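Local structure of acetylserotonin O-methyltransferase (Homo sapiens, 4A6D) at residues 163-167 with 334-338; 172-176 with 329-333; 254-259 with 307-312; 279-285 with 337-343. The protein catalyses the last step of melatonin synthesis, transferring a methyl group from S-adenosyl-L-methionine to the hydroxyl of N-acetylserotonin, and works as a homodimer. All coordinates share one frame; numbering follows the deposited sequence.

Contact 1. Residues 163-167 with 334-338; sequences VWSVN and TGAIY. With SAM (S-adenosylmethionine), chain D.
At the methionine end of the S-adenosylmethionine pocket, Trp164 and Asn167, on the first turn of helix 164-173, meet Tyr338 in the link between the last two strands of the methyltransferase sheet. Asn167 grips the backbone of Tyr338 with both ends of its amide. Asn167 OD1 takes a nearly straight bond from Tyr338 N (2.9 Å, 170°), tilted out of the carbonyl plane, while ND2 gives a weak one to Tyr338 O. Asn167 OD1 also lies 3.4 Å from Ala336 CB. Tyr338 O receives Thr334 OG1 at 2.7 Å, which accepts from Ala336 N in an ST turn. The two rings meet obliquely, planes 55° apart, with Trp164 CH2 3.8 Å from Tyr338 CG. Val163 CG2, anti to the backbone N, comes to the edge of the tyrosine ring, its CG1 over the centre of the indole. With one end of the indole against Tyr338, Trp164 NE1 reaches the cofactor carboxylate, 2.8 Å from SAM OXT at 168°. Arg252 touches Val163, Trp164 and Tyr338; strand 278-283 packs on both rings through Ile282, helix 294-305 meets Tyr338 through Tyr299, and Tyr9 of the second subunit lies against Val163 and Ile337.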
# COMPACT_ATOMS: atom_id res chain seq x y z
N VAL A 163 -17.39 -10.81 -1.75
CA VAL A 163 -16.95 -11.21 -3.10
C VAL A 163 -18.03 -11.99 -3.89
O VAL A 163 -18.15 -11.82 -5.12
CB VAL A 163 -15.56 -11.89 -3.12
CG1 VAL A 163 -15.62 -13.32 -2.58
CG2 VAL A 163 -14.95 -11.84 -4.54
N TRP A 164 -18.84 -12.80 -3.17
CA TRP A 164 -19.87 -13.60 -3.80
C TRP A 164 -21.01 -12.81 -4.46
O TRP A 164 -21.65 -13.32 -5.39
CB TRP A 164 -20.30 -14.75 -2.90
CG TRP A 164 -19.12 -15.49 -2.31
CD1 TRP A 164 -18.85 -15.67 -0.99
CD2 TRP A 164 -18.02 -16.07 -3.04
NE1 TRP A 164 -17.64 -16.32 -0.84
CE2 TRP A 164 -17.12 -16.59 -2.08
CE3 TRP A 164 -17.68 -16.15 -4.42
CZ2 TRP A 164 -15.92 -17.22 -2.45
CZ3 TRP A 164 -16.49 -16.77 -4.78
CH2 TRP A 164 -15.62 -17.29 -3.80
N SER A 165 -21.20 -11.55 -4.06
CA SER A 165 -22.19 -10.66 -4.66
C SER A 165 -21.79 -10.30 -6.11
O SER A 165 -22.66 -9.97 -6.92
CB SER A 165 -22.34 -9.39 -3.82
OG SER A 165 -21.13 -8.65 -3.74
N VAL A 166 -20.49 -10.40 -6.43
CA VAL A 166 -19.93 -10.15 -7.76
C VAL A 166 -19.45 -11.42 -8.47
O VAL A 166 -19.66 -11.55 -9.66
CB VAL A 166 -18.81 -9.06 -7.78
CG1 VAL A 166 -19.38 -7.71 -8.14
CG2 VAL A 166 -18.07 -8.98 -6.45
N ASN A 167 -18.75 -12.32 -7.74
CA ASN A 167 -18.14 -13.54 -8.29
C ASN A 167 -18.99 -14.83 -8.14
O ASN A 167 -18.67 -15.83 -8.80
CB ASN A 167 -16.75 -13.75 -7.65
CG ASN A 167 -15.70 -14.38 -8.56
OD1 ASN A 167 -14.53 -13.98 -8.54
ND2 ASN A 167 -16.07 -15.40 -9.35
N THR A 334 -12.96 -18.52 -14.99
CA THR A 334 -14.13 -17.63 -15.11
C THR A 334 -13.86 -16.26 -15.70
O THR A 334 -14.81 -15.58 -16.13
CB THR A 334 -14.79 -17.42 -13.73
OG1 THR A 334 -13.83 -16.82 -12.86
CG2 THR A 334 -15.38 -18.72 -13.13
N GLY A 335 -12.60 -15.83 -15.66
CA GLY A 335 -12.18 -14.49 -16.05
C GLY A 335 -12.31 -13.57 -14.85
O GLY A 335 -12.03 -12.38 -14.95
N ALA A 336 -12.72 -14.14 -13.69
CA ALA A 336 -12.89 -13.40 -12.44
C ALA A 336 -11.79 -13.76 -11.43
O ALA A 336 -10.87 -14.50 -11.78
CB ALA A 336 -14.28 -13.65 -11.87
N ILE A 337 -11.82 -13.20 -10.22
CA ILE A 337 -10.79 -13.56 -9.25
C ILE A 337 -10.90 -15.08 -8.94
O ILE A 337 -9.91 -15.81 -9.07
CB ILE A 337 -10.83 -12.66 -7.98
CG1 ILE A 337 -10.51 -11.18 -8.34
CG2 ILE A 337 -9.88 -13.18 -6.91
CD1 ILE A 337 -11.01 -10.17 -7.30
N TYR A 338 -12.12 -15.55 -8.66
CA TYR A 338 -12.35 -16.95 -8.31
C TYR A 338 -12.78 -17.85 -9.45
O TYR A 338 -13.65 -17.50 -10.26
CB TYR A 338 -13.18 -17.10 -7.04
CG TYR A 338 -12.48 -16.47 -5.87
CD1 TYR A 338 -11.43 -17.12 -5.23
CD2 TYR A 338 -12.74 -15.14 -5.52
CE1 TYR A 338 -10.68 -16.48 -4.23
CE2 TYR A 338 -12.05 -14.53 -4.47
CZ TYR A 338 -11.01 -15.19 -3.84
OH TYR A 338 -10.30 -14.56 -2.85
N SAM D . -16.31 -20.34 2.21
CA SAM D . -16.37 -18.94 2.69
C SAM D . -16.09 -17.83 1.66
O SAM D . -15.38 -18.10 0.71
OXT SAM D . -16.57 -16.66 1.74
CB SAM D . -15.47 -18.86 3.90
CG SAM D . -13.98 -18.99 3.57
SD SAM D . -13.03 -18.74 5.12
CE SAM D . -11.44 -18.43 4.47
C5' SAM D . -12.67 -20.44 5.67
C4' SAM D . -13.91 -20.90 6.44
O4' SAM D . -13.57 -22.17 6.96
C3' SAM D . -14.24 -19.97 7.67
O3' SAM D . -15.62 -19.58 7.68
C2' SAM D . -13.80 -20.85 8.89
O2' SAM D . -14.48 -20.67 10.13
C1' SAM D . -14.06 -22.26 8.32
N9 SAM D . -13.30 -23.31 9.04
C8 SAM D . -11.95 -23.27 9.38
N7 SAM D . -11.62 -24.37 10.00
C5 SAM D . -12.75 -25.17 10.14
C6 SAM D . -13.03 -26.43 10.72
N6 SAM D . -12.01 -27.14 11.25
N1 SAM D . -14.31 -26.94 10.63
C2 SAM D . -15.32 -26.24 10.11
N3 SAM D . -15.08 -25.03 9.56
C4 SAM D . -13.84 -24.50 9.50

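Contact 2. Residues 172-176 with 329-333; sequences LTAFD and FQFKK. With SO4 (sulfate ion), chain E.
Phe175 and Ala174, just past the end of helix 164-173, pack against Lys332 and Gln330 of strand 329-332, outermost on its side of the sheet within this chain. The apolar part is carried by the phenylalanine ring. Phe175 CZ lies 3.5 Å from Lys332 CG, and its CE1 3.7 Å from Gln330 CB, so the far end of the ring rests between two methylene groups from residues two apart on the strand. Both approach the ring obliquely. The first torsion of Phe175 turns CG anti to the carbonyl carbon (chi1 -57°), carrying the ring end toward the strand although the bond from CA to CB points neither at the strand nor away from it. Beside the ring, Ala174 CB meets Lys332 CB at 3.9 Å.

Polar atoms add little across the contact. Lys332 bends at chi2 and again at chi4, which brings NZ back to 3.5 Å from Ala174 O and 3.7 Å from Phe175 CE1. A separate partner is a sulfate, probably from the crystallisation liquor: Phe329 N gives its O2 a straight bond (2.8 Å, 172°), and Asp328 N and His318 NE2 also hold it.

Between the segments, then, the attachment is largely van der Waals: the far end of a buried aromatic ring is held between the aliphatic portions of two exposed polar side chains, joining helix end to edge strand at the surface.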
# COMPACT_ATOMS: atom_id res chain seq x y z
N LEU A 172 -20.56 -20.80 -9.45
CA LEU A 172 -21.63 -21.77 -9.27
C LEU A 172 -22.24 -22.27 -10.58
O LEU A 172 -22.79 -23.38 -10.60
CB LEU A 172 -22.68 -21.25 -8.28
CG LEU A 172 -22.15 -20.88 -6.87
CD1 LEU A 172 -23.16 -20.07 -6.12
CD2 LEU A 172 -21.70 -22.10 -6.07
N THR A 173 -22.11 -21.47 -11.68
CA THR A 173 -22.63 -21.85 -13.01
C THR A 173 -21.57 -22.33 -14.02
O THR A 173 -21.94 -22.70 -15.14
CB THR A 173 -23.62 -20.84 -13.60
OG1 THR A 173 -22.95 -19.61 -13.87
CG2 THR A 173 -24.85 -20.63 -12.71
N ALA A 174 -20.28 -22.38 -13.62
CA ALA A 174 -19.16 -22.91 -14.41
C ALA A 174 -19.49 -24.38 -14.83
O ALA A 174 -19.21 -24.79 -15.96
CB ALA A 174 -17.88 -22.85 -13.58
N PHE A 175 -20.09 -25.16 -13.91
CA PHE A 175 -20.55 -26.54 -14.09
C PHE A 175 -22.03 -26.59 -13.70
O PHE A 175 -22.47 -25.82 -12.84
CB PHE A 175 -19.75 -27.52 -13.20
CG PHE A 175 -18.25 -27.51 -13.42
CD1 PHE A 175 -17.67 -28.25 -14.46
CD2 PHE A 175 -17.42 -26.76 -12.60
CE1 PHE A 175 -16.29 -28.21 -14.68
CE2 PHE A 175 -16.03 -26.73 -12.81
CZ PHE A 175 -15.47 -27.47 -13.84
N ASP A 176 -22.79 -27.49 -14.31
CA ASP A 176 -24.20 -27.70 -14.04
C ASP A 176 -24.34 -28.58 -12.80
O ASP A 176 -24.17 -29.80 -12.84
CB ASP A 176 -24.92 -28.29 -15.27
CG ASP A 176 -26.33 -28.79 -15.03
OD1 ASP A 176 -26.99 -28.29 -14.08
OD2 ASP A 176 -26.80 -29.65 -15.81
N PHE A 329 -11.32 -34.81 -13.04
CA PHE A 329 -10.88 -33.45 -12.72
C PHE A 329 -11.09 -32.54 -13.93
O PHE A 329 -10.71 -32.88 -15.06
CB PHE A 329 -9.40 -33.46 -12.30
CG PHE A 329 -8.80 -32.08 -12.07
CD1 PHE A 329 -8.21 -31.37 -13.11
CD2 PHE A 329 -8.81 -31.51 -10.80
CE1 PHE A 329 -7.66 -30.11 -12.89
CE2 PHE A 329 -8.29 -30.23 -10.60
CZ PHE A 329 -7.71 -29.55 -11.65
N GLN A 330 -11.72 -31.38 -13.68
CA GLN A 330 -12.02 -30.32 -14.66
C GLN A 330 -11.96 -29.02 -13.88
O GLN A 330 -12.31 -28.99 -12.69
CB GLN A 330 -13.44 -30.48 -15.24
CG GLN A 330 -13.61 -31.60 -16.28
CD GLN A 330 -14.93 -32.33 -16.20
OE1 GLN A 330 -15.98 -31.77 -15.87
NE2 GLN A 330 -14.91 -33.62 -16.53
N PHE A 331 -11.47 -27.96 -14.51
CA PHE A 331 -11.42 -26.63 -13.93
C PHE A 331 -11.97 -25.68 -14.98
O PHE A 331 -11.96 -26.01 -16.17
CB PHE A 331 -9.99 -26.23 -13.50
CG PHE A 331 -9.02 -25.91 -14.62
CD1 PHE A 331 -8.26 -26.91 -15.21
CD2 PHE A 331 -8.84 -24.59 -15.05
CE1 PHE A 331 -7.33 -26.60 -16.21
CE2 PHE A 331 -7.93 -24.29 -16.07
CZ PHE A 331 -7.18 -25.29 -16.64
N LYS A 332 -12.49 -24.53 -14.56
CA LYS A 332 -13.02 -23.53 -15.48
C LYS A 332 -12.49 -22.19 -15.02
O LYS A 332 -12.68 -21.83 -13.85
CB LYS A 332 -14.56 -23.54 -15.50
CG LYS A 332 -15.21 -24.81 -16.08
CD LYS A 332 -15.33 -24.83 -17.61
CE LYS A 332 -15.60 -26.21 -18.19
NZ LYS A 332 -17.01 -26.63 -17.99
N LYS A 333 -11.76 -21.49 -15.91
CA LYS A 333 -11.24 -20.14 -15.63
C LYS A 333 -12.38 -19.19 -16.00
O LYS A 333 -12.78 -19.13 -17.17
CB LYS A 333 -9.91 -19.83 -16.37
CG LYS A 333 -8.68 -20.13 -15.49
CD LYS A 333 -7.53 -19.13 -15.67
CE LYS A 333 -6.55 -19.13 -14.50
NZ LYS A 333 -5.73 -17.88 -14.38
S SO4 E . -8.58 -37.83 -13.67
O1 SO4 E . -8.17 -37.31 -14.98
O2 SO4 E . -9.29 -36.76 -12.97
O3 SO4 E . -9.46 -39.03 -13.79
O4 SO4 E . -7.39 -38.19 -12.89

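Contact 3. Residues 254-259 with 307-312; sequences LHDWAD and TEGQER. With SAM (S-adenosylmethionine), chain D.
The backbones close to 4.1 Å between Trp257 CA and Gly309 CA, where Glu308 N bonds to Asp256 O (3.0 Å), Gln310 N reaches His255 O weakly, and Gly309 CA makes a CA-H...O contact with that oxygen; a side chain at Gly309 would clash with it. Arg312, extended from CG to NE, lays the edge of its guanidinium along the turn. Arg312 NH2 lies in plane with two acceptors, Asp259 OD1 at 2.7 Å in a salt bridge and Trp257 O at 2.9 Å on a lone pair. Arg312 NH1 comes to Leu254 O at 3.0 Å from above the carbonyl plane, across from Trp257 N on its other face. Gln310 CG sits over one face of the guanidinium. An alanine in place of Arg312 would probably leave Asp259 OD1 without its salt-bridge partner, with His316 still on OD2, and the carbonyls of Leu254 and Trp257 short of a donor. With CG set between the backbone N and the carbonyl carbon (chi1 78°), the His255 ring lies alongside Glu311, and His255 ND1 gives a 157° bond of 2.7 Å to Glu311 OE2, on the syn side of the carboxylate, whose plane stands 64° from the ring. Thr307 CG2 packs on Asp256 OD1 at 3.6 Å, while its OG1, bonded to Met303 O, takes Gly309 N in an ST turn. Asp256 OD2 stands 3.5 Å from SAM CE, the methyl to be transferred. This is the active site of a cation-independent O-methyltransferase: His255 is the inferred proton donor or acceptor, its ring oriented by Glu311, beside the substrate-binding Asp256.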
# COMPACT_ATOMS: atom_id res chain seq x y z
N LEU A 254 -9.15 -24.60 1.01
CA LEU A 254 -7.86 -25.22 0.69
C LEU A 254 -6.66 -24.27 0.71
O LEU A 254 -5.58 -24.62 1.19
CB LEU A 254 -7.96 -26.01 -0.66
CG LEU A 254 -8.88 -27.25 -0.67
CD1 LEU A 254 -8.79 -27.98 -2.01
CD2 LEU A 254 -8.54 -28.23 0.47
N HIS A 255 -6.85 -23.04 0.26
CA HIS A 255 -5.75 -22.07 0.26
C HIS A 255 -5.23 -21.68 1.66
O HIS A 255 -4.12 -21.15 1.76
CB HIS A 255 -6.08 -20.85 -0.64
CG HIS A 255 -7.01 -19.86 -0.02
ND1 HIS A 255 -7.07 -18.55 -0.48
CD2 HIS A 255 -7.89 -19.99 1.00
CE1 HIS A 255 -7.96 -17.94 0.30
NE2 HIS A 255 -8.49 -18.78 1.18
N ASP A 256 -6.01 -21.96 2.75
CA ASP A 256 -5.61 -21.61 4.12
C ASP A 256 -4.60 -22.58 4.71
O ASP A 256 -4.00 -22.28 5.74
CB ASP A 256 -6.83 -21.61 5.07
CG ASP A 256 -7.95 -20.62 4.78
OD1 ASP A 256 -7.65 -19.48 4.35
OD2 ASP A 256 -9.13 -20.96 5.10
N TRP A 257 -4.47 -23.76 4.09
CA TRP A 257 -3.67 -24.84 4.63
C TRP A 257 -2.62 -25.39 3.70
O TRP A 257 -2.75 -25.30 2.49
CB TRP A 257 -4.61 -26.00 5.03
CG TRP A 257 -5.88 -25.62 5.75
CD1 TRP A 257 -7.15 -25.68 5.25
CD2 TRP A 257 -5.99 -25.16 7.10
NE1 TRP A 257 -8.06 -25.31 6.23
CE2 TRP A 257 -7.37 -24.95 7.37
CE3 TRP A 257 -5.06 -24.94 8.14
CZ2 TRP A 257 -7.84 -24.52 8.62
CZ3 TRP A 257 -5.53 -24.54 9.40
CH2 TRP A 257 -6.90 -24.33 9.63
N ALA A 258 -1.63 -26.05 4.29
CA ALA A 258 -0.55 -26.75 3.60
C ALA A 258 -1.09 -28.08 3.01
O ALA A 258 -2.19 -28.54 3.36
CB ALA A 258 0.58 -27.01 4.58
N ASP A 259 -0.34 -28.69 2.08
CA ASP A 259 -0.73 -29.94 1.41
C ASP A 259 -1.24 -31.06 2.27
O ASP A 259 -2.28 -31.65 1.94
CB ASP A 259 0.37 -30.42 0.45
CG ASP A 259 0.50 -29.56 -0.80
OD1 ASP A 259 -0.07 -28.44 -0.82
OD2 ASP A 259 1.17 -30.00 -1.75
N THR A 307 -2.18 -17.03 6.62
CA THR A 307 -2.57 -18.40 6.89
C THR A 307 -1.35 -19.36 6.95
O THR A 307 -0.24 -18.95 7.29
CB THR A 307 -3.57 -18.85 5.84
OG1 THR A 307 -2.88 -19.03 4.61
CG2 THR A 307 -4.77 -17.90 5.70
N GLU A 308 -1.60 -20.65 6.63
CA GLU A 308 -0.60 -21.74 6.58
C GLU A 308 -0.49 -22.27 5.15
O GLU A 308 0.30 -23.17 4.89
CB GLU A 308 -1.04 -22.88 7.50
CG GLU A 308 -0.73 -22.66 8.97
CD GLU A 308 -1.36 -23.67 9.92
OE1 GLU A 308 -1.97 -24.66 9.44
OE2 GLU A 308 -1.26 -23.45 11.15
N GLY A 309 -1.24 -21.65 4.24
CA GLY A 309 -1.30 -22.08 2.85
C GLY A 309 -0.63 -21.23 1.79
O GLY A 309 0.37 -20.56 2.04
N GLN A 310 -1.18 -21.30 0.59
CA GLN A 310 -0.67 -20.70 -0.63
C GLN A 310 -1.78 -20.80 -1.65
O GLN A 310 -2.74 -21.56 -1.44
CB GLN A 310 0.53 -21.55 -1.15
CG GLN A 310 0.20 -23.05 -1.29
CD GLN A 310 1.30 -23.99 -1.73
OE1 GLN A 310 1.51 -25.07 -1.12
NE2 GLN A 310 1.90 -23.72 -2.89
N GLU A 311 -1.63 -20.09 -2.76
CA GLU A 311 -2.53 -20.27 -3.89
C GLU A 311 -1.90 -21.39 -4.74
O GLU A 311 -0.71 -21.69 -4.58
CB GLU A 311 -2.77 -18.96 -4.68
CG GLU A 311 -3.49 -17.88 -3.86
CD GLU A 311 -4.83 -18.21 -3.23
OE1 GLU A 311 -5.59 -19.02 -3.81
OE2 GLU A 311 -5.13 -17.65 -2.15
N ARG A 312 -2.70 -22.10 -5.53
CA ARG A 312 -2.14 -23.24 -6.29
C ARG A 312 -2.54 -23.22 -7.74
O ARG A 312 -3.52 -22.56 -8.09
CB ARG A 312 -2.52 -24.60 -5.62
CG ARG A 312 -2.02 -24.77 -4.17
CD ARG A 312 -2.72 -25.92 -3.47
NE ARG A 312 -2.06 -26.37 -2.24
CZ ARG A 312 -2.42 -26.01 -1.01
NH1 ARG A 312 -3.41 -25.15 -0.82
NH2 ARG A 312 -1.80 -26.52 0.04
N SAM D . -16.31 -20.34 2.21
CA SAM D . -16.37 -18.94 2.69
C SAM D . -16.09 -17.83 1.66
O SAM D . -15.38 -18.10 0.71
OXT SAM D . -16.57 -16.66 1.74
CB SAM D . -15.47 -18.86 3.90
CG SAM D . -13.98 -18.99 3.57
SD SAM D . -13.03 -18.74 5.12
CE SAM D . -11.44 -18.43 4.47
C5' SAM D . -12.67 -20.44 5.67
C4' SAM D . -13.91 -20.90 6.44
O4' SAM D . -13.57 -22.17 6.96
C3' SAM D . -14.24 -19.97 7.67
O3' SAM D . -15.62 -19.58 7.68
C2' SAM D . -13.80 -20.85 8.89
O2' SAM D . -14.48 -20.67 10.13
C1' SAM D . -14.06 -22.26 8.32
N9 SAM D . -13.30 -23.31 9.04
C8 SAM D . -11.95 -23.27 9.38
N7 SAM D . -11.62 -24.37 10.00
C5 SAM D . -12.75 -25.17 10.14
C6 SAM D . -13.03 -26.43 10.72
N6 SAM D . -12.01 -27.14 11.25
N1 SAM D . -14.31 -26.94 10.63
C2 SAM D . -15.32 -26.24 10.11
N3 SAM D . -15.08 -25.03 9.56
C4 SAM D . -13.84 -24.50 9.50

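Contact 4. Residues 279-285 with 337-343; sequences ILVIESL and IYDAILA
Ile279 opens the antiparallel pairing with Ala343 as a hydrogen-bonded pair, Ile279 N 3.0 Å from Ala343 O, its CG2 against the alanine CB. Leu280 forms a non-hydrogen-bonded pair with Leu342 and lays CD1 against Ala340 CB on the opposite face of the sheet. Val281 pairs tightly with Ile341, each N 2.7 Å from the other residue's O, their CB atoms meeting on the face of Ile279. Ile282 turns CG2 onto Tyr338 CB at 3.9 Å. Glu283 O accepts Asp339 N from above its carbonyl plane, and the return bond is weak. Ser284 OG lies anti to the backbone N (chi1 -160°), donating to Ile337 O at 2.6 Å. Leu285 N closes the run on the anti lone pair of Asp339 OD2 (3.0 Å, 163°), which also takes a water held by Leu285 O; Leu285 CD2 touches Ile341 CD1. Replacing Asp339 with an alanine would probably leave Leu285 N without its acceptor, cost the water a partner, and take the OD1 acceptor from Thr334 N. Strand 278-283 lies between parallel strand 247-251 and antiparallel 339-344, the reversed strand next to the edge that marks the Rossmann-like class I methyltransferase sheet, order 3-2-1-4-5-7-6.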
# COMPACT_ATOMS: atom_id res chain seq x y z
N ILE A 279 -17.03 -32.84 -5.67
CA ILE A 279 -16.31 -31.87 -4.85
C ILE A 279 -16.08 -30.64 -5.72
O ILE A 279 -15.52 -30.76 -6.81
CB ILE A 279 -15.04 -32.42 -4.17
CG1 ILE A 279 -14.42 -31.34 -3.25
CG2 ILE A 279 -14.03 -33.01 -5.19
CD1 ILE A 279 -13.50 -31.78 -2.33
N LEU A 280 -16.62 -29.49 -5.29
CA LEU A 280 -16.51 -28.23 -5.99
C LEU A 280 -15.56 -27.36 -5.22
O LEU A 280 -15.88 -26.94 -4.11
CB LEU A 280 -17.87 -27.54 -6.19
CG LEU A 280 -17.82 -26.19 -6.98
CD1 LEU A 280 -17.40 -26.40 -8.43
CD2 LEU A 280 -19.13 -25.47 -6.92
N VAL A 281 -14.36 -27.15 -5.78
CA VAL A 281 -13.29 -26.36 -5.19
C VAL A 281 -13.32 -24.99 -5.86
O VAL A 281 -13.29 -24.92 -7.09
CB VAL A 281 -11.90 -27.06 -5.29
CG1 VAL A 281 -10.77 -26.12 -4.86
CG2 VAL A 281 -11.89 -28.37 -4.48
N ILE A 282 -13.47 -23.93 -5.05
CA ILE A 282 -13.55 -22.57 -5.56
C ILE A 282 -12.38 -21.79 -5.01
O ILE A 282 -12.34 -21.51 -3.82
CB ILE A 282 -14.91 -21.87 -5.30
CG1 ILE A 282 -16.04 -22.62 -6.02
CG2 ILE A 282 -14.84 -20.36 -5.74
CD1 ILE A 282 -17.37 -22.34 -5.53
N GLU A 283 -11.41 -21.50 -5.89
CA GLU A 283 -10.17 -20.81 -5.55
C GLU A 283 -9.70 -19.97 -6.76
O GLU A 283 -10.17 -20.19 -7.88
CB GLU A 283 -9.06 -21.82 -5.13
CG GLU A 283 -9.31 -22.68 -3.89
CD GLU A 283 -9.17 -22.02 -2.54
OE1 GLU A 283 -9.31 -20.78 -2.47
OE2 GLU A 283 -9.01 -22.74 -1.53
N SER A 284 -8.78 -19.03 -6.50
CA SER A 284 -8.15 -18.21 -7.53
C SER A 284 -6.98 -19.03 -8.05
O SER A 284 -5.99 -19.26 -7.33
CB SER A 284 -7.66 -16.87 -6.96
OG SER A 284 -7.49 -15.97 -8.04
N LEU A 285 -7.09 -19.48 -9.27
CA LEU A 285 -6.09 -20.35 -9.87
C LEU A 285 -4.84 -19.63 -10.31
O LEU A 285 -4.92 -18.60 -10.97
CB LEU A 285 -6.70 -21.17 -11.03
CG LEU A 285 -7.78 -22.20 -10.67
CD1 LEU A 285 -8.40 -22.81 -11.92
CD2 LEU A 285 -7.23 -23.29 -9.78
N ILE A 337 -11.82 -13.20 -10.22
CA ILE A 337 -10.79 -13.56 -9.25
C ILE A 337 -10.90 -15.08 -8.94
O ILE A 337 -9.91 -15.81 -9.07
CB ILE A 337 -10.83 -12.66 -7.98
CG1 ILE A 337 -10.51 -11.18 -8.34
CG2 ILE A 337 -9.88 -13.18 -6.91
CD1 ILE A 337 -11.01 -10.17 -7.30
N TYR A 338 -12.12 -15.55 -8.66
CA TYR A 338 -12.35 -16.95 -8.31
C TYR A 338 -12.78 -17.85 -9.45
O TYR A 338 -13.65 -17.50 -10.26
CB TYR A 338 -13.18 -17.10 -7.04
CG TYR A 338 -12.48 -16.47 -5.87
CD1 TYR A 338 -11.43 -17.12 -5.23
CD2 TYR A 338 -12.74 -15.14 -5.52
CE1 TYR A 338 -10.68 -16.48 -4.23
CE2 TYR A 338 -12.05 -14.53 -4.47
CZ TYR A 338 -11.01 -15.19 -3.84
OH TYR A 338 -10.30 -14.56 -2.85
N ASP A 339 -12.09 -18.99 -9.53
CA ASP A 339 -12.35 -20.01 -10.55
C ASP A 339 -13.03 -21.21 -9.90
O ASP A 339 -13.19 -21.26 -8.68
CB ASP A 339 -11.04 -20.40 -11.27
CG ASP A 339 -10.30 -19.21 -11.87
OD1 ASP A 339 -10.83 -18.59 -12.83
OD2 ASP A 339 -9.19 -18.90 -11.38
N ALA A 340 -13.42 -22.18 -10.70
CA ALA A 340 -14.09 -23.39 -10.18
C ALA A 340 -13.42 -24.65 -10.66
O ALA A 340 -13.05 -24.75 -11.83
CB ALA A 340 -15.55 -23.40 -10.62
N ILE A 341 -13.26 -25.61 -9.75
CA ILE A 341 -12.75 -26.96 -10.01
C ILE A 341 -13.83 -27.94 -9.55
O ILE A 341 -14.31 -27.82 -8.42
CB ILE A 341 -11.45 -27.28 -9.23
CG1 ILE A 341 -10.26 -26.50 -9.79
CG2 ILE A 341 -11.17 -28.82 -9.20
CD1 ILE A 341 -9.21 -26.38 -8.85
N LEU A 342 -14.14 -28.94 -10.40
CA LEU A 342 -15.04 -30.02 -10.07
C LEU A 342 -14.39 -31.37 -10.36
O LEU A 342 -13.90 -31.59 -11.47
CB LEU A 342 -16.37 -29.89 -10.82
CG LEU A 342 -17.38 -31.01 -10.64
CD1 LEU A 342 -18.02 -30.91 -9.28
CD2 LEU A 342 -18.47 -30.94 -11.72
N ALA A 343 -14.40 -32.27 -9.37
CA ALA A 343 -13.94 -33.66 -9.49
C ALA A 343 -15.03 -34.59 -8.92
O ALA A 343 -15.89 -34.16 -8.14
CB ALA A 343 -12.62 -33.86 -8.76
O HOH W 1 -7.22 -17.14 -11.82

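How the contacts relate
Contact 4 is the common ground. It shares Ile337 and Tyr338 with contact 1, where Trp164 CH2 packs 3.7 Å from Ile282 CG2, and its centre is about 7 Å from that of contact 2, whose strand continues the sheet through Lys332 N to Ala340 O (2.8 Å). Contacts 1 and 2 draw on the two ends of helix 164-173. Toward the active site, Glu283 OE2 accepts His255 N at 2.8 Å, tying the sheet to contact 3. Contacts 1 and 3, with centres about 19 Å apart, address different parts of S-adenosylmethionine: its carboxylate and its sulfonium methyl. Contact 2, at the surface, lies farthest from that chemistry, about 21 Å from contact 3 between centres.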